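Local coordinates for WbbM protein (Klebsiella pneumoniae, PDB 6U4B), which is probably a bifunctional glycosyltransferase that polymerises O-antigen polysaccharide and assembles as a trimer, at residues 64-67 with 72-75. Sequence-based numbering, arbitrary orientation.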
loop_
_atom_site.group_PDB
_atom_site.type_symbol
_atom_site.label_atom_id
_atom_site.label_comp_id
_atom_site.label_asym_id
_atom_site.label_seq_id
_atom_site.Cartn_x
_atom_site.Cartn_y
_atom_site.Cartn_z
ATOM N N PRO A 64 32.669 18.030 -5.053
ATOM C CA PRO A 64 32.673 16.635 -4.597
ATOM C C PRO A 64 32.886 16.544 -3.095
ATOM O O PRO A 64 33.423 17.450 -2.452
ATOM C CB PRO A 64 33.846 16.007 -5.362
ATOM C CG PRO A 64 34.060 16.910 -6.539
ATOM C CD PRO A 64 33.706 18.281 -6.066
ATOM N N GLY A 65 32.450 15.419 -2.532
ATOM C CA GLY A 65 32.596 15.185 -1.115
ATOM C C GLY A 65 33.841 14.383 -0.787
ATOM O O GLY A 65 34.580 13.923 -1.655
ATOM N N ASP A 66 34.072 14.223 0.512
ATOM C CA ASP A 66 35.140 13.377 1.023
ATOM C C ASP A 66 34.666 11.954 1.307
ATOM O O ASP A 66 35.332 11.229 2.053
ATOM C CB ASP A 66 35.732 13.985 2.298
ATOM C CG ASP A 66 34.702 14.124 3.405
ATOM O OD1 ASP A 66 33.494 13.955 3.124
ATOM O OD2 ASP A 66 35.090 14.394 4.557
ATOM N N ASP A 67 33.531 11.540 0.730
ATOM C CA ASP A 67 32.863 10.304 1.126
ATOM C C ASP A 67 32.777 9.285 -0.005
ATOM O O ASP A 67 31.886 8.429 0.011
ATOM C CB ASP A 67 31.464 10.611 1.668
ATOM C CG ASP A 67 30.585 11.300 0.646
ATOM O OD1 ASP A 67 31.134 11.922 -0.290
ATOM O OD2 ASP A 67 29.345 11.226 0.781
ATOM N N ILE A 72 36.880 8.383 5.394
ATOM C CA ILE A 72 36.456 8.429 6.791
ATOM C C ILE A 72 35.532 9.624 6.996
ATOM O O ILE A 72 35.583 10.291 8.036
ATOM C CB ILE A 72 37.661 8.502 7.748
ATOM C CG1 ILE A 72 38.558 9.694 7.401
ATOM C CG2 ILE A 72 38.451 7.195 7.727
ATOM C CD1 ILE A 72 39.648 9.949 8.427
ATOM N N SER A 73 34.666 9.886 6.015
ATOM C CA SER A 73 33.859 11.103 6.033
ATOM C C SER A 73 32.983 11.187 7.278
ATOM O O SER A 73 32.817 12.269 7.854
ATOM C CB SER A 73 33.001 11.176 4.771
ATOM O OG SER A 73 32.209 12.351 4.756
ATOM N N PHE A 74 32.419 10.059 7.717
ATOM C CA PHE A 74 31.539 10.093 8.881
ATOM C C PHE A 74 32.276 10.483 10.158
ATOM O O PHE A 74 31.632 10.913 11.119
ATOM C CB PHE A 74 30.835 8.740 9.059
ATOM C CG PHE A 74 31.719 7.651 9.610
ATOM C CD1 PHE A 74 32.513 6.889 8.768
ATOM C CD2 PHE A 74 31.741 7.381 10.970
ATOM C CE1 PHE A 74 33.325 5.885 9.275
ATOM C CE2 PHE A 74 32.550 6.378 11.483
ATOM C CZ PHE A 74 33.341 5.627 10.635
ATOM N N LYS A 75 33.604 10.357 10.188
ATOM C CA LYS A 75 34.388 10.753 11.352
ATOM C C LYS A 75 34.731 12.243 11.364
ATOM O O LYS A 75 35.487 12.681 12.240
ATOM C CB LYS A 75 35.682 9.936 11.426
ATOM C CG LYS A 75 35.502 8.422 11.444
ATOM C CD LYS A 75 36.792 7.762 11.907
ATOM C CE LYS A 75 36.983 6.373 11.329
ATOM N NZ LYS A 75 38.309 5.810 11.745
HETATM O O HOH W 1 37.300 10.897 4.099
#
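S73 and D66 meet through one short side-chain hydrogen bond. S73 OG donates to D66 OD1 at 2.6 Å. The hydroxyl comes from above the carboxylate plane, 42° out of it. With chi1 at -180° the S73 hydroxyl turns away from its own N and stands beside the carbonyl carbon, where it meets the carboxylate. The D66 carboxylate is buried but well supplied with donors. OD1 also takes the backbone N-H of K54. OD2 is bound by G53 N and T83 OG1. Four bonds therefore grip the group and fix its rotation, and they would probably favour its ionised form. S73 OG in turn accepts from A55 N, next along the chain from the G53 and K54 amides that D66 takes up.

Water adds a second bridge. Water 1 donates to D66 O at 2.9 Å and accepts from I72 N at 2.9 Å. It joins the two backbones beside the side-chain bond.

Nonpolar contact is slight. D67 CB touches S73 CB at 3.5 Å, while the D67 carboxylate turns off from S73.

The 72-75 segment makes a tight turn of its own, with K75 N bonded to I72 O at 2.9 Å. K75 sits at the N-cap position before helix 76-79.

The contact is a loop folded back on a buried aspartate, away from the magnesium site. Both segments join strand 47-51 to helix 76-79, within the DUF4422 region. P64 and D66 make backbone hydrogen bonds with H51 of that strand. I72 packs on helix 82-91. F74 packs on K554, and K75 on M547, both of a neighbouring subunit.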